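Local coordinates for protein-tyrosine-phosphatase (Chaetomium thermophilum var. thermophilum DSM 1495, PDB 5M43), which probably dephosphorylates phosphotyrosine and phosphoserine or phosphothreonine in proteins, the chain being the phosphatase domain of Yvh1, a protein linked to ribosome assembly, at residues A2-K7 with E148-A153; R24-H29 with E47-V52; I31-S36 with V75-S80. All coordinates share one frame; numbering follows the deposited sequence. Where two conformers were deposited one is given.

Contact 1: residues A2-K7 with E148-A153; sequences ALNRIK and ETRPIA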
loop_
_atom_site.group_PDB
_atom_site.type_symbol
_atom_site.label_atom_id
_atom_site.label_comp_id
_atom_site.label_asym_id
_atom_site.label_seq_id
_atom_site.Cartn_x
_atom_site.Cartn_y
_atom_site.Cartn_z
ATOM N N ALA A 2 5.015 14.150 -5.402
ATOM C CA ALA A 2 6.093 13.378 -4.830
ATOM C C ALA A 2 5.633 11.973 -4.598
ATOM O O ALA A 2 4.443 11.665 -4.506
ATOM C CB ALA A 2 6.563 13.949 -3.513
ATOM N N LEU A 3 6.612 11.143 -4.462
ATOM C CA LEU A 3 6.398 9.807 -3.909
ATOM C C LEU A 3 6.922 9.797 -2.476
ATOM O O LEU A 3 8.135 9.942 -2.253
ATOM C CB LEU A 3 7.145 8.759 -4.724
ATOM C CG LEU A 3 6.785 8.847 -6.212
ATOM C CD1 LEU A 3 7.662 7.809 -6.872
ATOM C CD2 LEU A 3 5.284 8.577 -6.462
ATOM N N ASN A 4 6.040 9.637 -1.504
ATOM C CA ASN A 4 6.434 9.766 -0.105
ATOM C C ASN A 4 6.748 8.425 0.528
ATOM O O ASN A 4 6.097 7.414 0.253
ATOM C CB ASN A 4 5.347 10.456 0.690
ATOM C CG ASN A 4 5.219 11.913 0.310
ATOM O OD1 ASN A 4 6.178 12.705 0.411
ATOM N ND2 ASN A 4 4.067 12.261 -0.224
ATOM N N ARG A 5 7.791 8.425 1.357
ATOM C CA ARG A 5 8.201 7.197 2.056
ATOM C C ARG A 5 7.395 7.039 3.335
ATOM O O ARG A 5 7.357 7.946 4.192
ATOM C CB ARG A 5 9.695 7.304 2.368
ATOM C CG ARG A 5 10.255 5.956 2.946
ATOM C CD ARG A 5 11.673 6.184 3.535
ATOM N NE ARG A 5 12.259 4.935 4.060
ATOM C CZ ARG A 5 11.959 4.454 5.244
ATOM N NH1 ARG A 5 11.126 5.145 6.030
ATOM N NH2 ARG A 5 12.629 3.343 5.713
ATOM N N ILE A 6 6.800 5.829 3.518
ATOM C CA ILE A 6 6.052 5.568 4.740
ATOM C C ILE A 6 6.990 5.515 5.955
ATOM O O ILE A 6 8.071 4.909 5.914
ATOM C CB ILE A 6 5.303 4.226 4.558
ATOM C CG1 ILE A 6 4.325 4.294 3.328
ATOM C CG2 ILE A 6 4.566 3.867 5.869
ATOM C CD1 ILE A 6 3.237 5.444 3.478
ATOM N N LYS A 7 6.570 6.124 7.070
ATOM C CA LYS A 7 7.346 6.113 8.312
ATOM C C LYS A 7 7.632 4.685 8.780
ATOM O O LYS A 7 6.756 3.803 8.674
ATOM C CB LYS A 7 6.565 6.886 9.384
ATOM C CG LYS A 7 7.210 6.911 10.756
ATOM C CD LYS A 7 6.324 7.649 11.765
ATOM C CE LYS A 7 7.086 7.736 13.101
ATOM N NZ LYS A 7 6.271 8.466 14.098
ATOM N N GLU A 148 1.660 10.973 8.512
ATOM C CA GLU A 148 2.881 11.644 8.930
ATOM C C GLU A 148 3.809 11.944 7.761
ATOM O O GLU A 148 4.624 12.877 7.857
ATOM C CB GLU A 148 3.607 10.811 9.999
ATOM C CG GLU A 148 2.792 10.705 11.270
ATOM C CD GLU A 148 3.568 10.142 12.428
ATOM O OE1 GLU A 148 4.710 10.586 12.648
ATOM O OE2 GLU A 148 3.017 9.262 13.126
ATOM N N THR A 149 3.737 11.185 6.673
ATOM C CA THR A 149 4.530 11.517 5.490
ATOM C C THR A 149 3.710 11.695 4.232
ATOM O O THR A 149 4.260 12.218 3.242
ATOM C CB THR A 149 5.615 10.478 5.191
ATOM O OG1 THR A 149 4.975 9.225 4.858
ATOM C CG2 THR A 149 6.527 10.294 6.380
ATOM N N ARG A 150 2.404 11.312 4.239
ATOM C CA ARG A 150 1.502 11.538 3.106
ATOM C C ARG A 150 0.274 12.254 3.669
ATOM O O ARG A 150 -0.783 11.652 3.869
ATOM C CB ARG A 150 1.142 10.196 2.436
ATOM C CG ARG A 150 0.296 10.351 1.167
ATOM C CD ARG A 150 1.145 10.878 0.016
ATOM N NE ARG A 150 0.351 10.967 -1.265
ATOM C CZ ARG A 150 0.869 11.503 -2.383
ATOM N NH1 ARG A 150 2.148 11.963 -2.352
ATOM N NH2 ARG A 150 0.183 11.615 -3.521
ATOM N N PRO A 151 0.372 13.554 3.928
ATOM C CA PRO A 151 -0.714 14.222 4.653
ATOM C C PRO A 151 -2.057 14.194 3.915
ATOM O O PRO A 151 -3.099 14.273 4.593
ATOM C CB PRO A 151 -0.184 15.665 4.846
ATOM C CG PRO A 151 1.057 15.759 3.973
ATOM C CD PRO A 151 1.596 14.383 3.810
ATOM N N ILE A 152 -2.086 14.080 2.572
ATOM C CA ILE A 152 -3.396 14.036 1.887
ATOM C C ILE A 152 -4.094 12.688 2.047
ATOM O O ILE A 152 -5.289 12.593 1.650
ATOM C CB ILE A 152 -3.263 14.317 0.380
ATOM C CG1 ILE A 152 -4.591 14.744 -0.262
ATOM C CG2 ILE A 152 -2.600 13.157 -0.352
ATOM C CD1 ILE A 152 -4.435 15.111 -1.704
ATOM N N ALA A 153 -3.440 11.701 2.669
ATOM C CA ALA A 153 -4.032 10.362 2.783
ATOM C C ALA A 153 -5.426 10.421 3.392
ATOM O O ALA A 153 -5.662 11.128 4.380
ATOM C CB ALA A 153 -3.116 9.495 3.659
HETATM O O HOH W 1 2.402 11.555 -5.996
HETATM O O HOH W 2 2.502 14.528 -3.702
HETATM O O HOH W 3 4.013 7.461 6.910
#
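Glu148 meets Lys7 across the contact through one oxygen: Lys7 NZ lies 3.0 Å from Glu148 OE1, on the syn side and 25° out of the carboxylate plane. This salt bridge belongs to one of two modelled conformers of Glu148, so it is doubtful as a constant feature. In Thr149, chi1 of 65° sets OG1 between the backbone N and carbonyl carbon, from where OG1 donates to Arg5 O at 2.8 Å, standing well above that carbonyl's plane. A water also donates to Thr149 OG1 and accepts from Lys7 N, at 2.9 Å from each. Arg150 then turns its guanidinium to the N-terminal residues: NH1 gives a weak bond to Ala2 O, 3.2 Å long and bent to 131°, and a second water links Arg150 NH1 to Ala2 N, weakly on the arginine side. The stronger partners lie elsewhere, since Arg150 NE and NH2 bond the carbonyls of Gly106 and Met105 in the phosphatase signature loop. The chemistry thus implies that Arg150, buried and gripped by carbonyls, probably helps shape the active-site loop, while Ala2, just ahead of strand 4-5, adds a weak bond to NH1.

Contact 2: residues R24-H29 with E47-V52; sequences RLIKEH and EAFRHV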
loop_
_atom_site.group_PDB
_atom_site.type_symbol
_atom_site.label_atom_id
_atom_site.label_comp_id
_atom_site.label_asym_id
_atom_site.label_seq_id
_atom_site.Cartn_x
_atom_site.Cartn_y
_atom_site.Cartn_z
ATOM N N ARG A 24 12.307 9.594 -13.352
ATOM C CA ARG A 24 13.264 10.247 -12.465
ATOM C C ARG A 24 13.022 9.899 -11.005
ATOM O O ARG A 24 13.971 9.732 -10.232
ATOM C CB ARG A 24 13.180 11.748 -12.684
ATOM C CG ARG A 24 14.340 12.476 -12.068
ATOM C CD ARG A 24 14.125 13.991 -12.156
ATOM N NE ARG A 24 14.158 14.503 -13.508
ATOM C CZ ARG A 24 15.269 14.851 -14.164
ATOM N NH1 ARG A 24 16.475 14.696 -13.615
ATOM N NH2 ARG A 24 15.190 15.359 -15.381
ATOM N N LEU A 25 11.757 9.792 -10.595
ATOM C CA LEU A 25 11.448 9.510 -9.200
ATOM C C LEU A 25 11.617 8.034 -8.906
ATOM O O LEU A 25 12.012 7.669 -7.802
ATOM C CB LEU A 25 10.001 9.941 -8.866
ATOM C CG LEU A 25 9.694 11.440 -9.096
ATOM C CD1 LEU A 25 8.313 11.724 -8.508
ATOM C CD2 LEU A 25 10.748 12.321 -8.445
ATOM N N ILE A 26 11.219 7.166 -9.852
ATOM C CA ILE A 26 11.490 5.740 -9.682
ATOM C C ILE A 26 12.982 5.526 -9.452
ATOM O O ILE A 26 13.392 4.766 -8.558
ATOM C CB ILE A 26 10.987 5.008 -10.945
ATOM C CG1 ILE A 26 9.461 5.209 -11.167
ATOM C CG2 ILE A 26 11.498 3.577 -10.978
ATOM C CD1 ILE A 26 8.575 5.128 -9.976
ATOM N N LYS A 27 13.823 6.201 -10.245
ATOM C CA LYS A 27 15.277 6.032 -10.104
ATOM C C LYS A 27 15.782 6.663 -8.815
ATOM O O LYS A 27 16.658 6.100 -8.152
ATOM C CB LYS A 27 16.014 6.605 -11.313
ATOM C CG LYS A 27 15.849 5.723 -12.575
ATOM C CD LYS A 27 15.816 6.600 -13.830
ATOM C CE LYS A 27 17.181 7.174 -14.152
ATOM N NZ LYS A 27 18.145 6.033 -14.375
ATOM N N GLU A 28 15.230 7.836 -8.438
ATOM C CA GLU A 28 15.690 8.520 -7.217
ATOM C C GLU A 28 15.512 7.663 -5.979
ATOM O O GLU A 28 16.403 7.593 -5.121
ATOM C CB GLU A 28 14.912 9.830 -7.027
ATOM C CG GLU A 28 15.297 10.600 -5.743
ATOM C CD GLU A 28 14.495 11.859 -5.507
ATOM O OE1 GLU A 28 13.560 12.128 -6.315
ATOM O OE2 GLU A 28 14.807 12.558 -4.537
ATOM N N HIS A 29 14.369 6.980 -5.883
ATOM C CA HIS A 29 14.064 6.159 -4.733
ATOM C C HIS A 29 14.445 4.717 -4.941
ATOM O O HIS A 29 14.241 3.934 -4.009
ATOM C CB HIS A 29 12.551 6.277 -4.413
ATOM C CG HIS A 29 12.150 7.694 -4.115
ATOM N ND1 HIS A 29 12.775 8.428 -3.126
ATOM C CD2 HIS A 29 11.236 8.516 -4.687
ATOM C CE1 HIS A 29 12.263 9.643 -3.102
ATOM N NE2 HIS A 29 11.315 9.720 -4.019
ATOM N N GLU A 47 13.936 2.618 -19.672
ATOM C CA GLU A 47 14.873 1.819 -18.879
ATOM C C GLU A 47 14.501 1.794 -17.407
ATOM O O GLU A 47 14.727 0.794 -16.723
ATOM C CB GLU A 47 16.301 2.361 -19.055
ATOM C CG GLU A 47 16.538 3.764 -18.435
ATOM C CD GLU A 47 17.028 3.744 -16.979
ATOM O OE1 GLU A 47 17.222 2.649 -16.409
ATOM O OE2 GLU A 47 17.222 4.842 -16.402
ATOM N N ALA A 48 13.935 2.882 -16.893
ATOM C CA ALA A 48 13.599 2.932 -15.475
ATOM C C ALA A 48 12.537 1.907 -15.121
ATOM O O ALA A 48 12.458 1.450 -13.970
ATOM C CB ALA A 48 13.089 4.330 -15.110
ATOM N N PHE A 49 11.676 1.565 -16.073
ATOM C CA PHE A 49 10.585 0.632 -15.791
ATOM C C PHE A 49 10.800 -0.755 -16.362
ATOM O O PHE A 49 10.041 -1.661 -16.013
ATOM C CB PHE A 49 9.251 1.189 -16.324
ATOM C CG PHE A 49 8.833 2.495 -15.664
ATOM C CD1 PHE A 49 8.115 2.472 -14.475
ATOM C CD2 PHE A 49 9.171 3.737 -16.226
ATOM C CE1 PHE A 49 7.750 3.661 -13.825
ATOM C CE2 PHE A 49 8.805 4.930 -15.592
ATOM C CZ PHE A 49 8.069 4.905 -14.400
ATOM N N ARG A 50 11.829 -0.949 -17.194
ATOM C CA ARG A 50 11.940 -2.170 -17.987
ATOM C C ARG A 50 11.943 -3.421 -17.116
ATOM O O ARG A 50 11.353 -4.451 -17.492
ATOM C CB ARG A 50 13.200 -2.112 -18.841
ATOM C CG ARG A 50 13.655 -3.472 -19.372
ATOM C CD ARG A 50 14.645 -3.296 -20.512
ATOM N NE ARG A 50 13.994 -2.700 -21.680
ATOM C CZ ARG A 50 13.256 -3.383 -22.556
ATOM N NH1 ARG A 50 13.071 -4.690 -22.406
ATOM N NH2 ARG A 50 12.695 -2.761 -23.587
ATOM N N HIS A 51 12.583 -3.366 -15.948
ATOM C CA HIS A 51 12.656 -4.563 -15.114
ATOM C C HIS A 51 11.871 -4.454 -13.808
ATOM O O HIS A 51 12.063 -5.283 -12.918
ATOM C CB HIS A 51 14.124 -4.907 -14.830
ATOM C CG HIS A 51 14.930 -5.192 -16.070
ATOM N ND1 HIS A 51 14.834 -6.376 -16.773
ATOM C CD2 HIS A 51 15.825 -4.428 -16.747
ATOM C CE1 HIS A 51 15.641 -6.333 -17.819
ATOM N NE2 HIS A 51 16.251 -5.161 -17.829
ATOM N N VAL A 52 11.006 -3.453 -13.651
ATOM C CA VAL A 52 10.259 -3.374 -12.402
ATOM C C VAL A 52 9.248 -4.507 -12.350
ATOM O O VAL A 52 8.751 -4.984 -13.380
ATOM C CB VAL A 52 9.580 -2.000 -12.229
ATOM C CG1 VAL A 52 10.641 -0.886 -12.336
ATOM C CG2 VAL A 52 8.463 -1.835 -13.231
#
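The Phe49 ring receives Ile26 obliquely: Ile26 CG1 is 3.5 Å from both Phe49 CE1 and Phe49 CZ, over neither a clear face nor a clear edge, and the two side chains cross at about a right angle. The other flat group in the contact, the Glu47 carboxylate, is met by Lys27 NZ at OE2, on the syn lone pair. Both segments belong to the alpha/beta fold of a dual-specificity phosphatase. Helix 23-29 leads into strand 33-36, and the short, weakly bonded helix 47-50 lies in the beta-alpha-beta crossover from that strand to its parallel neighbour 53-56, so the contact packs two successive connections against each other. Ala48 comes closest along the backbone, its CA 6.4 Å from the CA of Lys27. Such an approach suits a residue with no side chain beyond CB, and Ala23, one turn back on the first helix, touches both Ala48 and Phe49. Inward lies the buried pair Ile26 and Phe49, the latter also packing on Val42; outward lies the exposed ion pair. Lys27 reaches it by bending at each torsion beyond chi1, with chi2 at 146°, away from a staggered value. The modelled separation of Lys27 NZ and Glu47 OE2, 2.5 Å, is short for a salt bridge, and its exact length is doubtful. On its way to the acid, the lysine chain lies over the alanine methyl, with Lys27 CD 3.8 Å from Ala48 CB.

Contact 3: residues I31-S36 with V75-S80; sequences ITHILS and VRFIDS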
loop_
_atom_site.group_PDB
_atom_site.type_symbol
_atom_site.label_atom_id
_atom_site.label_comp_id
_atom_site.label_asym_id
_atom_site.label_seq_id
_atom_site.Cartn_x
_atom_site.Cartn_y
_atom_site.Cartn_z
ATOM N N ILE A 31 13.204 2.403 -6.730
ATOM C CA ILE A 31 12.006 1.557 -6.663
ATOM C C ILE A 31 12.162 0.354 -7.584
ATOM O O ILE A 31 12.552 0.476 -8.758
ATOM C CB ILE A 31 10.760 2.395 -7.015
ATOM C CG1 ILE A 31 10.467 3.314 -5.829
ATOM C CG2 ILE A 31 9.522 1.500 -7.360
ATOM C CD1 ILE A 31 9.679 4.609 -6.159
ATOM N N THR A 32 11.853 -0.839 -7.051
ATOM C CA THR A 32 11.966 -2.083 -7.813
ATOM C C THR A 32 10.619 -2.735 -8.077
ATOM O O THR A 32 10.509 -3.604 -8.967
ATOM C CB THR A 32 12.841 -3.088 -7.043
ATOM O OG1 THR A 32 12.283 -3.309 -5.736
ATOM C CG2 THR A 32 14.267 -2.587 -6.874
ATOM N N HIS A 33 9.604 -2.364 -7.318
ATOM C CA HIS A 33 8.295 -3.009 -7.364
ATOM C C HIS A 33 7.258 -1.917 -7.357
ATOM O O HIS A 33 7.363 -0.996 -6.552
ATOM C CB HIS A 33 8.030 -3.936 -6.152
ATOM C CG HIS A 33 8.879 -5.163 -6.129
ATOM N ND1 HIS A 33 10.241 -5.133 -5.934
ATOM C CD2 HIS A 33 8.537 -6.470 -6.221
ATOM C CE1 HIS A 33 10.712 -6.377 -5.940
ATOM N NE2 HIS A 33 9.691 -7.203 -6.124
ATOM N N ILE A 34 6.261 -2.015 -8.234
ATOM C CA ILE A 34 5.162 -1.049 -8.259
ATOM C C ILE A 34 3.847 -1.815 -8.141
ATOM O O ILE A 34 3.565 -2.705 -8.961
ATOM C CB ILE A 34 5.165 -0.201 -9.541
ATOM C CG1 ILE A 34 6.454 0.668 -9.597
ATOM C CG2 ILE A 34 3.883 0.673 -9.632
ATOM C CD1 ILE A 34 6.530 1.542 -10.815
ATOM N N LEU A 35 3.057 -1.485 -7.112
ATOM C CA LEU A 35 1.666 -1.945 -6.999
ATOM C C LEU A 35 0.766 -0.786 -7.396
ATOM O O LEU A 35 0.738 0.243 -6.706
ATOM C CB LEU A 35 1.396 -2.389 -5.562
ATOM C CG LEU A 35 -0.075 -2.732 -5.278
ATOM C CD1 LEU A 35 -0.545 -3.899 -6.166
ATOM C CD2 LEU A 35 -0.281 -3.069 -3.803
ATOM N N SER A 36 0.043 -0.953 -8.510
ATOM C CA SER A 36 -0.954 0.015 -8.960
ATOM C C SER A 36 -2.308 -0.417 -8.416
ATOM O O SER A 36 -2.897 -1.402 -8.886
ATOM C CB SER A 36 -0.985 0.122 -10.487
ATOM O OG SER A 36 0.322 0.350 -11.025
ATOM N N VAL A 75 -1.245 -7.352 0.149
ATOM C CA VAL A 75 -0.285 -7.472 1.250
ATOM C C VAL A 75 0.857 -8.426 0.894
ATOM O O VAL A 75 2.034 -8.131 1.186
ATOM C CB VAL A 75 -1.032 -7.884 2.535
ATOM C CG1 VAL A 75 -0.091 -8.238 3.662
ATOM C CG2 VAL A 75 -1.966 -6.752 2.986
ATOM N N ARG A 76 0.549 -9.573 0.277
ATOM C CA ARG A 76 1.603 -10.500 -0.163
ATOM C C ARG A 76 2.545 -9.843 -1.178
ATOM O O ARG A 76 3.771 -10.043 -1.115
ATOM C CB ARG A 76 0.991 -11.787 -0.725
ATOM C CG ARG A 76 0.352 -12.648 0.375
ATOM C CD ARG A 76 0.033 -14.052 -0.139
ATOM N NE ARG A 76 -0.875 -13.971 -1.274
ATOM C CZ ARG A 76 -2.194 -14.164 -1.197
ATOM N NH1 ARG A 76 -2.773 -14.487 -0.033
ATOM N NH2 ARG A 76 -2.932 -14.044 -2.300
ATOM N N PHE A 77 2.015 -9.014 -2.096
ATOM C CA PHE A 77 2.877 -8.338 -3.064
ATOM C C PHE A 77 3.843 -7.375 -2.374
ATOM O O PHE A 77 5.056 -7.389 -2.631
ATOM C CB PHE A 77 2.050 -7.535 -4.082
ATOM C CG PHE A 77 2.880 -6.911 -5.128
ATOM C CD1 PHE A 77 3.177 -7.629 -6.298
ATOM C CD2 PHE A 77 3.340 -5.579 -4.970
ATOM C CE1 PHE A 77 3.955 -7.045 -7.319
ATOM C CE2 PHE A 77 4.140 -4.970 -5.979
ATOM C CZ PHE A 77 4.435 -5.728 -7.163
ATOM N N ILE A 78 3.331 -6.562 -1.461
ATOM C CA ILE A 78 4.169 -5.594 -0.749
ATOM C C ILE A 78 5.200 -6.325 0.114
ATOM O O ILE A 78 6.419 -6.041 0.058
ATOM C CB ILE A 78 3.300 -4.657 0.100
ATOM C CG1 ILE A 78 2.352 -3.823 -0.809
ATOM C CG2 ILE A 78 4.191 -3.741 0.972
ATOM C CD1 ILE A 78 1.314 -3.087 -0.035
ATOM N N ASP A 79 4.744 -7.303 0.905
ATOM C CA ASP A 79 5.673 -8.012 1.776
ATOM C C ASP A 79 6.730 -8.750 0.965
ATOM O O ASP A 79 7.916 -8.710 1.301
ATOM C CB ASP A 79 4.897 -8.980 2.687
ATOM C CG ASP A 79 5.793 -9.704 3.663
ATOM O OD1 ASP A 79 6.305 -8.993 4.537
ATOM O OD2 ASP A 79 5.886 -10.969 3.575
ATOM N N SER A 80 6.325 -9.498 -0.082
ATOM C CA SER A 80 7.348 -10.248 -0.804
ATOM C C SER A 80 8.293 -9.322 -1.559
ATOM O O SER A 80 9.499 -9.611 -1.662
ATOM C CB SER A 80 6.735 -11.289 -1.738
ATOM O OG SER A 80 5.957 -10.678 -2.722
#
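Phe77 has CG anti to its backbone N, chi1 -176°, which carries CG from the helix toward strand 33-36; on the strand, His33 has CG beside its own backbone N and anti to the carbonyl carbon, and its second torsion then sets the turn of the imidazole. The result is an offset edge-to-face pair, the edge of His33 directed at the face of Phe77, with centroids 6.0 Å apart and planes at 70°. This is helix-on-sheet packing in the alpha/beta fold of the dual-specificity phosphatase domain: helix 71-83 lies nearly antiparallel to the strand, at 163° between the directions of the two segments, with axes 9.4 Å apart. Phe77 also meets the strand beyond the imidazole. Its CD2 lies 3.8 Å from Leu35 CB, and its CZ is 3.6 Å from Ile34 O, a contact with the backbone between the two inward-pointing residues. Leu35 in turn crosses Ile78 at about a right angle, CD2 being 4.1 Å from Ile78 CG1. Leu55 of the neighbouring strand touches both Leu35 and Phe77. An alanine in place of Phe77 would probably leave the His33 edge without its aromatic face and open a gap beside Leu35 CB. The histidine ring has a further restraint, because Thr32 OG1, in the plane of the ring, shares a hydrogen bond of 2.7 Å with His33 ND1. Within the helix, Ser80 OG donates to Arg76 O at 2.8 Å, from the face of that carbonyl opposite the one used by Ser80 N.

In the fold
Contacts 2 and 3 lie on opposite faces of strand 33-36, their centres about 14 Å apart: His33 and Leu35 point toward helix 71-83, whereas Ile34 points away from it, its CD1 3.9 Å from Phe49 CE1. A probable hydrogen bond, Ile26 O to Ile31 N at 3.0 Å, also joins them. The centre of contact 1 is about 19 Å from that of contact 2 and 17 Å from that of contact 3, but segment 2-7 reaches both through Leu3, whose CD1 is 3.7 Å from Leu25 CB and 3.8 Å from Ile31 CD1. The Arg150 side of contact 1 meets the signature loop, and Ser36, at the end of strand 33-36, hydrogen-bonds His102 through OG. Contact 2 sits farther out, about 18 Å from the chain centre.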